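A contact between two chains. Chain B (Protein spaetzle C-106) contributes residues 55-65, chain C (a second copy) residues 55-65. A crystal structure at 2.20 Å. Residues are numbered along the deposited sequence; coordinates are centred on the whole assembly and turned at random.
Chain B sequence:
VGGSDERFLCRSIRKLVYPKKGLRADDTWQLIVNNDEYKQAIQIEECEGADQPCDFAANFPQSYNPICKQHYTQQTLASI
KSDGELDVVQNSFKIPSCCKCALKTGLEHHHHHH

Chain B (55-65) DFAANFPQSYN
Chain C 55-65: DFAANFPQSYN

The same eleven residues of two spaetzle C-106 copies meet around Asn59, burying 477 Å². The nearest CA pairs fix the register: Asn59(B) CA lies 5.6 Å from Asn59(C) CA, and Phe60(B) CA 6.2 Å from Phe56(C) CA. From Phe56 to Phe60 the chains run in roughly opposite directions. The arrangement is only roughly symmetric, and the backbones differ. Both copies place Phe56 at positive phi (phi/psi 60/36 in B, 54/30 in C) and both extend at Phe60 (-106/163 and -121/157). They diverge at Ala57 (-64/-31 in B, -124/33 in C) and again at Asn59 (-104/1 and -124/53). In chain B the Asn59(B) N to Phe56(B) O hydrogen bond, 3.1 Å, holds residues 56-59 together, and a type II turn runs from Pro61(B) to Tyr64(B), with Gln62(B) at -57/152, Ser63(B) at 82/-11 and a weak Tyr64(B) N to Pro61(B) O bond of 3.4 Å. Chain C instead forms a 3-10 segment over residues 62-64, where Tyr64(C) N donates to Pro61(C) O at 2.9 Å.

One direct hydrogen bond crosses the contact: Asn59(B) ND2 donates to Asn59(C) O, 2.8 Å apart with an N-H...acceptor angle of 154°. The donor rotamer is m (chi1 -75°, chi2 73°); Asn59(C) is t (chi1 -175°, chi2 22°). Asn59(C) ND2 reaches a water at 2.9 Å, which donates in turn to Ala58(B) O at 3.2 Å and Phe60(B) O at 2.8 Å. A second water accepts from Asn59(C) N at 3.1 Å and donates to Asn59(B) O at 2.6 Å and Phe56(C) O at 2.7 Å. The first water thus links a side-chain amide to backbone carbonyls, the second backbone groups only.

Aromatic side chains pack beside the Asn59 contact. All four Phe side chains are m at chi1, from -49° to -74°, with chi2 between -68° and -78°. The Phe60(C) ring presents its edge toward the faces of two rings: Phe56(B), centroids 5.8 Å apart and planes at 75°, and Phe60(B), 5.7 Å and 81°. Both pairs are offset, with Phe60(B) CZ and Phe60(C) CZ 3.9 Å apart. Tyr64(C), chi1 -78° and chi2 23°, likewise turns its edge toward the face of Phe56(B), at 5.9 Å and 80°. Edge-to-face geometry sets slightly positive ring C-H atoms against electron-rich pi faces and buries apolar surface. Tyr64(B), chi1 -61° and chi2 -86°, meets Phe56(C) obliquely, centroids 5.1 Å apart and planes at 49°, with Tyr64(B) OH 3.6 Å from Phe56(C) CE1. The CA-to-CB bond of Phe60(B) points away from chain C, yet its ring-edge CD1 comes 3.4 Å from the electron-rich carbonyl Phe56(C) O.

Aliphatic groups complete the fit. Asn59(B) CB lies 4.2 Å from the Phe60(C) ring centroid, 29° off the normal, an off-centre CH-pi contact. Pro61(B) CD packs 4.2 Å from Phe56(C) CB.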

# COMPACT_ATOMS: atom_id res chain seq x y z
N ASP B 55 -11.05 9.34 -1.60
CA ASP B 55 -10.29 9.92 -0.50
C ASP B 55 -10.50 11.45 -0.54
O ASP B 55 -10.90 11.98 -1.57
CB ASP B 55 -8.80 9.59 -0.62
CG ASP B 55 -8.51 8.10 -0.54
OD1 ASP B 55 -9.29 7.36 0.10
OD2 ASP B 55 -7.50 7.66 -1.10
N PHE B 56 -10.25 12.15 0.57
CA PHE B 56 -10.40 13.60 0.61
C PHE B 56 -11.85 13.98 0.32
O PHE B 56 -12.12 14.99 -0.33
CB PHE B 56 -9.44 14.30 -0.37
CG PHE B 56 -8.00 13.93 -0.16
CD1 PHE B 56 -7.30 14.42 0.94
CD2 PHE B 56 -7.35 13.06 -1.03
CE1 PHE B 56 -5.97 14.07 1.15
CE2 PHE B 56 -6.02 12.70 -0.81
CZ PHE B 56 -5.33 13.20 0.28
N ALA B 57 -12.78 13.14 0.78
CA ALA B 57 -14.18 13.29 0.48
C ALA B 57 -14.70 14.60 1.07
O ALA B 57 -15.59 15.21 0.52
CB ALA B 57 -14.98 12.11 1.04
N ALA B 58 -14.10 15.02 2.19
CA ALA B 58 -14.49 16.22 2.90
C ALA B 58 -13.91 17.52 2.33
O ALA B 58 -14.08 18.58 2.92
CB ALA B 58 -14.09 16.09 4.36
N ASN B 59 -13.23 17.42 1.19
CA ASN B 59 -12.45 18.53 0.64
C ASN B 59 -13.11 19.24 -0.53
O ASN B 59 -12.53 20.15 -1.11
CB ASN B 59 -11.08 18.00 0.18
CG ASN B 59 -10.14 17.71 1.34
OD1 ASN B 59 -10.31 16.74 2.09
ND2 ASN B 59 -9.15 18.59 1.51
N PHE B 60 -14.32 18.80 -0.91
CA PHE B 60 -14.99 19.28 -2.11
C PHE B 60 -16.12 20.22 -1.73
O PHE B 60 -16.51 20.24 -0.58
CB PHE B 60 -15.46 18.08 -2.96
CG PHE B 60 -14.31 17.28 -3.52
CD1 PHE B 60 -13.53 17.81 -4.54
CD2 PHE B 60 -13.97 16.05 -2.97
CE1 PHE B 60 -12.45 17.11 -5.05
CE2 PHE B 60 -12.87 15.33 -3.46
CZ PHE B 60 -12.12 15.86 -4.50
N PRO B 61 -16.63 21.02 -2.68
CA PRO B 61 -17.65 21.99 -2.25
C PRO B 61 -18.92 21.31 -1.78
O PRO B 61 -19.15 20.15 -2.14
CB PRO B 61 -17.92 22.82 -3.51
CG PRO B 61 -16.71 22.58 -4.41
CD PRO B 61 -16.29 21.17 -4.11
N GLN B 62 -19.76 22.01 -1.03
CA GLN B 62 -21.05 21.43 -0.63
C GLN B 62 -21.90 21.01 -1.84
O GLN B 62 -21.77 21.58 -2.93
CB GLN B 62 -21.84 22.41 0.25
CG GLN B 62 -21.26 22.56 1.65
CD GLN B 62 -21.92 23.67 2.45
OE1 GLN B 62 -22.87 24.32 2.00
NE2 GLN B 62 -21.41 23.89 3.66
N SER B 63 -22.75 20.00 -1.62
CA SER B 63 -23.68 19.44 -2.61
C SER B 63 -23.04 18.42 -3.55
O SER B 63 -23.74 17.74 -4.29
CB SER B 63 -24.40 20.52 -3.41
OG SER B 63 -23.59 21.02 -4.47
N TYR B 64 -21.72 18.33 -3.52
CA TYR B 64 -21.01 17.35 -4.35
C TYR B 64 -20.75 16.07 -3.54
O TYR B 64 -20.23 16.13 -2.43
CB TYR B 64 -19.71 17.92 -4.91
CG TYR B 64 -19.93 19.12 -5.81
CD1 TYR B 64 -20.20 18.96 -7.16
CD2 TYR B 64 -19.88 20.42 -5.30
CE1 TYR B 64 -20.42 20.06 -8.00
CE2 TYR B 64 -20.10 21.53 -6.12
CZ TYR B 64 -20.37 21.35 -7.46
OH TYR B 64 -20.59 22.44 -8.27
N ASN B 65 -21.14 14.94 -4.09
CA ASN B 65 -20.95 13.65 -3.47
C ASN B 65 -19.87 12.90 -4.25
O ASN B 65 -20.12 12.44 -5.35
CB ASN B 65 -22.26 12.86 -3.48
CG ASN B 65 -22.11 11.45 -2.93
OD1 ASN B 65 -21.37 11.21 -1.97
ND2 ASN B 65 -22.81 10.49 -3.55
N ASP C 55 -10.28 21.48 -11.33
CA ASP C 55 -11.46 22.22 -10.91
C ASP C 55 -11.85 21.66 -9.54
O ASP C 55 -11.33 20.63 -9.13
CB ASP C 55 -12.59 22.01 -11.93
CG ASP C 55 -13.69 23.08 -11.85
OD1 ASP C 55 -13.72 23.89 -10.88
OD2 ASP C 55 -14.54 23.10 -12.77
N PHE C 56 -12.74 22.35 -8.82
CA PHE C 56 -13.22 21.88 -7.51
C PHE C 56 -12.08 21.57 -6.54
O PHE C 56 -12.21 20.72 -5.66
CB PHE C 56 -14.13 20.66 -7.68
CG PHE C 56 -15.19 20.86 -8.72
CD1 PHE C 56 -16.22 21.77 -8.51
CD2 PHE C 56 -15.13 20.18 -9.93
CE1 PHE C 56 -17.18 21.99 -9.48
CE2 PHE C 56 -16.09 20.40 -10.90
CZ PHE C 56 -17.12 21.30 -10.67
N ALA C 57 -10.98 22.27 -6.69
CA ALA C 57 -9.78 21.94 -5.93
C ALA C 57 -9.27 23.13 -5.12
O ALA C 57 -8.07 23.27 -4.92
CB ALA C 57 -8.69 21.42 -6.86
N ALA C 58 -10.19 23.97 -4.65
CA ALA C 58 -9.85 25.18 -3.90
C ALA C 58 -9.75 24.96 -2.37
O ALA C 58 -9.48 25.90 -1.63
CB ALA C 58 -10.84 26.28 -4.21
N ASN C 59 -10.00 23.73 -1.91
CA ASN C 59 -9.88 23.36 -0.50
C ASN C 59 -8.93 22.17 -0.28
O ASN C 59 -9.28 21.18 0.35
CB ASN C 59 -11.27 23.06 0.13
CG ASN C 59 -11.19 22.80 1.63
OD1 ASN C 59 -10.23 23.22 2.29
ND2 ASN C 59 -12.21 22.11 2.20
N PHE C 60 -7.71 22.29 -0.80
CA PHE C 60 -6.63 21.36 -0.48
C PHE C 60 -5.52 22.21 0.12
O PHE C 60 -5.50 23.43 -0.12
CB PHE C 60 -6.15 20.59 -1.74
CG PHE C 60 -7.12 19.52 -2.21
CD1 PHE C 60 -7.19 18.29 -1.57
CD2 PHE C 60 -7.95 19.74 -3.30
CE1 PHE C 60 -8.07 17.30 -1.99
CE2 PHE C 60 -8.86 18.76 -3.73
CZ PHE C 60 -8.92 17.54 -3.08
N PRO C 61 -4.63 21.60 0.92
CA PRO C 61 -3.42 22.26 1.42
C PRO C 61 -2.67 22.89 0.26
O PRO C 61 -2.65 22.30 -0.83
CB PRO C 61 -2.61 21.10 2.00
CG PRO C 61 -3.65 20.11 2.43
CD PRO C 61 -4.71 20.19 1.38
N GLN C 62 -2.09 24.07 0.47
CA GLN C 62 -1.46 24.81 -0.62
C GLN C 62 -0.38 23.99 -1.33
O GLN C 62 -0.24 24.10 -2.55
CB GLN C 62 -0.85 26.13 -0.10
CG GLN C 62 -0.70 27.22 -1.18
CD GLN C 62 -2.02 27.94 -1.48
OE1 GLN C 62 -2.42 28.86 -0.74
NE2 GLN C 62 -2.71 27.53 -2.55
N SER C 63 0.35 23.17 -0.58
CA SER C 63 1.46 22.41 -1.17
C SER C 63 0.97 21.30 -2.09
O SER C 63 1.76 20.72 -2.85
CB SER C 63 2.37 21.83 -0.07
OG SER C 63 1.68 20.82 0.67
N TYR C 64 -0.33 20.98 -2.05
CA TYR C 64 -0.84 19.90 -2.91
C TYR C 64 -0.77 20.25 -4.40
O TYR C 64 -0.73 19.35 -5.23
CB TYR C 64 -2.27 19.49 -2.55
CG TYR C 64 -2.40 18.59 -1.34
CD1 TYR C 64 -1.41 18.55 -0.36
CD2 TYR C 64 -3.51 17.78 -1.19
CE1 TYR C 64 -1.55 17.74 0.75
CE2 TYR C 64 -3.65 16.97 -0.10
CZ TYR C 64 -2.67 16.95 0.87
OH TYR C 64 -2.84 16.15 1.96
N ASN C 65 -0.75 21.55 -4.71
CA ASN C 65 -0.68 22.04 -6.09
C ASN C 65 -1.39 21.16 -7.13
O ASN C 65 -0.74 20.60 -8.00
CB ASN C 65 0.78 22.25 -6.51
CG ASN C 65 0.89 23.06 -7.79
OD1 ASN C 65 1.84 22.89 -8.57
ND2 ASN C 65 -0.09 23.92 -8.03
O HOH W 1 -14.94 21.30 1.48
O HOH W 2 -11.48 21.33 -3.12